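Polyphosphate:AMP phosphotransferase (Meiothermus ruber H328, PDB 5O6M) transfers phosphate from inorganic polyphosphate to nucleotides, converting AMP to ADP and ADP to ATP, and also accepts other nucleoside mono- and diphosphates. Local coordinates at residues D18-A32 with I227-V239. The protein carries 1 engineered substitution. Numbering follows the deposited sequence.
With PO4 (phosphate ion), chain B; PO4 (phosphate ion), chain C.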
# COMPACT_ATOMS: atom_id res chain seq x y z
N ASP D 18 0.17 -17.44 37.14
CA ASP D 18 1.30 -16.93 37.91
C ASP D 18 2.44 -16.55 36.99
O ASP D 18 2.94 -17.41 36.25
CB ASP D 18 1.76 -17.99 38.91
CG ASP D 18 2.84 -17.48 39.84
OD1 ASP D 18 2.74 -16.33 40.31
OD2 ASP D 18 3.80 -18.24 40.09
N PRO D 19 2.88 -15.29 37.00
CA PRO D 19 3.99 -14.89 36.11
C PRO D 19 5.27 -15.70 36.31
O PRO D 19 6.10 -15.75 35.40
CB PRO D 19 4.20 -13.41 36.45
CG PRO D 19 2.89 -12.96 37.01
CD PRO D 19 2.35 -14.14 37.75
N ASP D 20 5.45 -16.32 37.48
CA ASP D 20 6.65 -17.10 37.76
C ASP D 20 6.46 -18.59 37.52
O ASP D 20 7.39 -19.37 37.77
CB ASP D 20 7.09 -16.86 39.21
CG ASP D 20 7.82 -15.54 39.37
OD1 ASP D 20 8.77 -15.29 38.59
OD2 ASP D 20 7.44 -14.74 40.25
N ASP D 21 5.29 -19.01 37.04
CA ASP D 21 5.06 -20.42 36.76
C ASP D 21 6.06 -20.95 35.74
O ASP D 21 6.26 -20.36 34.67
CB ASP D 21 3.63 -20.61 36.24
CG ASP D 21 3.36 -22.03 35.79
OD1 ASP D 21 3.98 -22.97 36.35
OD2 ASP D 21 2.52 -22.21 34.88
N THR D 22 6.70 -22.07 36.08
CA THR D 22 7.55 -22.81 35.15
C THR D 22 7.21 -24.29 35.15
O THR D 22 8.03 -25.11 34.71
CB THR D 22 9.03 -22.62 35.49
OG1 THR D 22 9.28 -23.11 36.82
CG2 THR D 22 9.41 -21.15 35.42
N SER D 23 6.01 -24.65 35.61
CA SER D 23 5.65 -26.03 35.87
C SER D 23 5.60 -26.89 34.61
O SER D 23 5.55 -28.12 34.72
CB SER D 23 4.30 -26.09 36.59
OG SER D 23 3.31 -25.38 35.86
N ALA D 24 5.60 -26.28 33.42
CA ALA D 24 5.51 -27.05 32.19
C ALA D 24 6.84 -27.65 31.76
O ALA D 24 6.86 -28.57 30.94
CB ALA D 24 4.95 -26.19 31.05
N PHE D 25 7.96 -27.14 32.28
CA PHE D 25 9.28 -27.64 31.95
C PHE D 25 9.95 -28.22 33.20
O PHE D 25 10.07 -27.53 34.22
CB PHE D 25 10.17 -26.56 31.34
CG PHE D 25 11.51 -27.07 30.89
CD1 PHE D 25 11.62 -27.83 29.73
CD2 PHE D 25 12.65 -26.82 31.63
CE1 PHE D 25 12.85 -28.31 29.31
CE2 PHE D 25 13.88 -27.30 31.22
CZ PHE D 25 13.98 -28.05 30.06
N GLU D 26 10.38 -29.48 33.11
CA GLU D 26 11.03 -30.20 34.21
C GLU D 26 12.53 -29.93 34.18
O GLU D 26 13.30 -30.65 33.54
CB GLU D 26 10.75 -31.69 34.13
CG GLU D 26 9.31 -32.09 34.35
CD GLU D 26 9.17 -33.58 34.54
OE1 GLU D 26 10.20 -34.28 34.55
OE2 GLU D 26 8.02 -34.06 34.71
N GLY D 27 12.94 -28.88 34.87
CA GLY D 27 14.34 -28.52 34.90
C GLY D 27 14.51 -27.07 35.28
O GLY D 27 13.56 -26.40 35.71
N GLY D 28 15.74 -26.59 35.12
CA GLY D 28 16.03 -25.20 35.41
C GLY D 28 16.47 -24.48 34.15
O GLY D 28 16.27 -24.98 33.04
N LYS D 29 17.07 -23.29 34.32
CA LYS D 29 17.40 -22.46 33.17
C LYS D 29 18.22 -23.22 32.13
O LYS D 29 17.89 -23.24 30.94
CB LYS D 29 18.15 -21.21 33.64
CG LYS D 29 18.58 -20.27 32.53
CD LYS D 29 19.18 -19.00 33.11
CE LYS D 29 19.62 -18.04 32.02
NZ LYS D 29 20.11 -16.76 32.60
N GLN D 30 19.30 -23.87 32.58
CA GLN D 30 20.25 -24.46 31.64
C GLN D 30 19.63 -25.60 30.85
O GLN D 30 19.91 -25.75 29.65
CB GLN D 30 21.50 -24.92 32.39
CG GLN D 30 22.35 -23.76 32.88
CD GLN D 30 22.67 -22.78 31.77
OE1 GLN D 30 22.91 -23.17 30.63
NE2 GLN D 30 22.67 -21.49 32.10
N ALA D 31 18.81 -26.44 31.49
CA ALA D 31 18.17 -27.52 30.74
C ALA D 31 17.17 -26.98 29.72
O ALA D 31 16.98 -27.59 28.67
CB ALA D 31 17.47 -28.48 31.71
N ALA D 32 16.54 -25.84 30.02
CA ALA D 32 15.60 -25.25 29.07
C ALA D 32 16.33 -24.70 27.85
O ALA D 32 15.85 -24.84 26.72
CB ALA D 32 14.78 -24.15 29.74
N ILE D 227 1.50 -16.59 28.73
CA ILE D 227 2.87 -17.07 28.81
C ILE D 227 3.49 -16.51 30.09
O ILE D 227 3.70 -15.29 30.19
CB ILE D 227 3.69 -16.67 27.58
CG1 ILE D 227 3.00 -17.14 26.29
CG2 ILE D 227 5.11 -17.21 27.68
CD1 ILE D 227 2.84 -18.65 26.21
N PRO D 228 3.77 -17.34 31.10
CA PRO D 228 4.56 -16.85 32.24
C PRO D 228 5.88 -16.30 31.73
O PRO D 228 6.70 -17.05 31.19
CB PRO D 228 4.75 -18.10 33.11
CG PRO D 228 3.67 -19.05 32.67
CD PRO D 228 3.45 -18.77 31.21
N ALA D 229 6.08 -14.99 31.87
CA ALA D 229 7.17 -14.32 31.18
C ALA D 229 8.12 -13.59 32.11
O ALA D 229 8.96 -12.80 31.64
CB ALA D 229 6.61 -13.35 30.14
N ASN D 230 8.03 -13.81 33.43
CA ASN D 230 9.03 -13.22 34.32
C ASN D 230 10.41 -13.82 34.08
O ASN D 230 11.42 -13.14 34.30
CB ASN D 230 8.61 -13.39 35.77
CG ASN D 230 7.69 -12.29 36.26
OD1 ASN D 230 7.25 -11.44 35.47
ND2 ASN D 230 7.40 -12.28 37.55
N LYS D 231 10.48 -15.07 33.64
CA LYS D 231 11.75 -15.73 33.32
C LYS D 231 11.86 -15.85 31.80
O LYS D 231 11.09 -16.57 31.17
CB LYS D 231 11.88 -17.10 33.98
CG LYS D 231 11.72 -17.14 35.49
CD LYS D 231 11.77 -18.59 35.97
CE LYS D 231 11.42 -18.75 37.44
NZ LYS D 231 11.27 -20.20 37.80
N ASN D 232 12.84 -15.14 31.23
CA ASN D 232 13.02 -15.13 29.78
C ASN D 232 13.22 -16.54 29.23
O ASN D 232 12.64 -16.90 28.20
CB ASN D 232 14.20 -14.25 29.41
CG ASN D 232 13.91 -12.78 29.62
OD1 ASN D 232 12.81 -12.41 30.03
ND2 ASN D 232 14.90 -11.94 29.36
N TRP D 233 14.05 -17.35 29.89
CA TRP D 233 14.32 -18.69 29.37
C TRP D 233 13.04 -19.50 29.26
O TRP D 233 12.87 -20.28 28.32
CB TRP D 233 15.35 -19.41 30.23
CG TRP D 233 14.95 -19.64 31.67
CD1 TRP D 233 15.21 -18.83 32.74
CD2 TRP D 233 14.23 -20.77 32.19
NE1 TRP D 233 14.69 -19.38 33.89
CE2 TRP D 233 14.08 -20.56 33.58
CE3 TRP D 233 13.68 -21.92 31.61
CZ2 TRP D 233 13.42 -21.48 34.40
CZ3 TRP D 233 13.03 -22.82 32.43
CH2 TRP D 233 12.90 -22.60 33.80
N TYR D 234 12.12 -19.34 30.22
CA TYR D 234 10.87 -20.09 30.16
C TYR D 234 9.93 -19.50 29.12
O TYR D 234 9.34 -20.24 28.32
CB TYR D 234 10.20 -20.10 31.53
CG TYR D 234 9.02 -21.05 31.60
CD1 TYR D 234 9.21 -22.42 31.61
CD2 TYR D 234 7.72 -20.56 31.66
CE1 TYR D 234 8.14 -23.29 31.67
CE2 TYR D 234 6.64 -21.43 31.72
CZ TYR D 234 6.86 -22.79 31.73
OH TYR D 234 5.80 -23.66 31.79
N ARG D 235 9.79 -18.18 29.11
CA ARG D 235 8.99 -17.51 28.08
C ARG D 235 9.43 -17.96 26.69
O ARG D 235 8.60 -18.41 25.88
CB ARG D 235 9.13 -16.00 28.23
CG ARG D 235 8.47 -15.18 27.13
CD ARG D 235 9.06 -13.78 27.09
NE ARG D 235 10.38 -13.77 26.46
CZ ARG D 235 11.31 -12.86 26.69
NH1 ARG D 235 11.09 -11.87 27.56
NH2 ARG D 235 12.48 -12.93 26.07
N ASN D 236 10.73 -17.86 26.40
CA ASN D 236 11.24 -18.25 25.09
C ASN D 236 10.99 -19.73 24.81
O ASN D 236 10.62 -20.10 23.69
CB ASN D 236 12.73 -17.92 24.99
CG ASN D 236 13.00 -16.43 25.15
OD1 ASN D 236 12.14 -15.60 24.90
ND2 ASN D 236 14.22 -16.10 25.57
N TRP D 237 11.21 -20.59 25.81
CA TRP D 237 11.00 -22.02 25.59
C TRP D 237 9.52 -22.33 25.33
O TRP D 237 9.18 -23.07 24.41
CB TRP D 237 11.50 -22.84 26.77
CG TRP D 237 11.12 -24.30 26.63
CD1 TRP D 237 11.80 -25.25 25.92
CD2 TRP D 237 9.95 -24.94 27.15
NE1 TRP D 237 11.14 -26.45 25.99
CE2 TRP D 237 10.00 -26.29 26.73
CE3 TRP D 237 8.87 -24.52 27.93
CZ2 TRP D 237 9.01 -27.22 27.08
CZ3 TRP D 237 7.89 -25.44 28.27
CH2 TRP D 237 7.97 -26.77 27.85
N LEU D 238 8.63 -21.77 26.16
CA LEU D 238 7.22 -22.10 26.06
C LEU D 238 6.63 -21.61 24.74
O LEU D 238 5.91 -22.35 24.05
CB LEU D 238 6.45 -21.53 27.25
CG LEU D 238 4.96 -21.89 27.27
CD1 LEU D 238 4.77 -23.39 27.15
CD2 LEU D 238 4.30 -21.35 28.53
N VAL D 239 6.93 -20.36 24.37
CA VAL D 239 6.45 -19.85 23.09
C VAL D 239 6.97 -20.72 21.96
O VAL D 239 6.24 -21.05 21.02
CB VAL D 239 6.84 -18.37 22.91
CG1 VAL D 239 6.59 -17.94 21.47
CG2 VAL D 239 6.06 -17.49 23.87
P PO4 B . 16.61 -14.86 32.11
O1 PO4 B . 17.34 -15.47 33.28
O2 PO4 B . 15.86 -15.93 31.36
O3 PO4 B . 17.61 -14.20 31.18
O4 PO4 B . 15.62 -13.82 32.60
P PO4 C . 14.95 -10.12 26.99
O1 PO4 C . 15.78 -9.70 28.18
O2 PO4 C . 15.07 -11.61 26.79
O3 PO4 C . 15.44 -9.41 25.75
O4 PO4 C . 13.50 -9.75 27.24
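From Pro19, whose CA lies 4.4 Å from that of Pro228 at the end of an edge strand of this chain's sheet, the loop before helix 29-53 wraps over the start of helix 232-249, bringing Lys29 against Trp233 and Ala32 against Trp237. Three aromatics on that helix supply flat surfaces for the loop and the first turn of helix 29-53. Thr22 sets its CA, not its branch, over the face of Tyr234, 3.6 Å from the ring centroid, while its CG2 packs against Tyr234 CG and the Lys231 chain. The Tyr234 hydroxyl is hydrogen-bonded to Tyr4. Phe25, with CG anti to the backbone N (chi1 -175°), turns its edge to the face of Trp237, planes 56° apart. Lys29 lays its CA over the centre of the Trp233 indole, and its extended chain carries NZ to a phosphate ion, 3.1 Å from O1. Trp233 N gives that ion's O2 a 2.7 Å bond. A leucine in place of Trp233 would probably leave Lys29 without its flat support and open a gap beside Phe25. Asn230 N donates weakly to Pro19 O, 3.4 Å away. Apolar and CH-pi packing therefore dominates this join within the P-loop-type kinase fold, while the amino end of helix 232-249 and Lys29 hold a phosphate ion, probably from the crystallisation liquor.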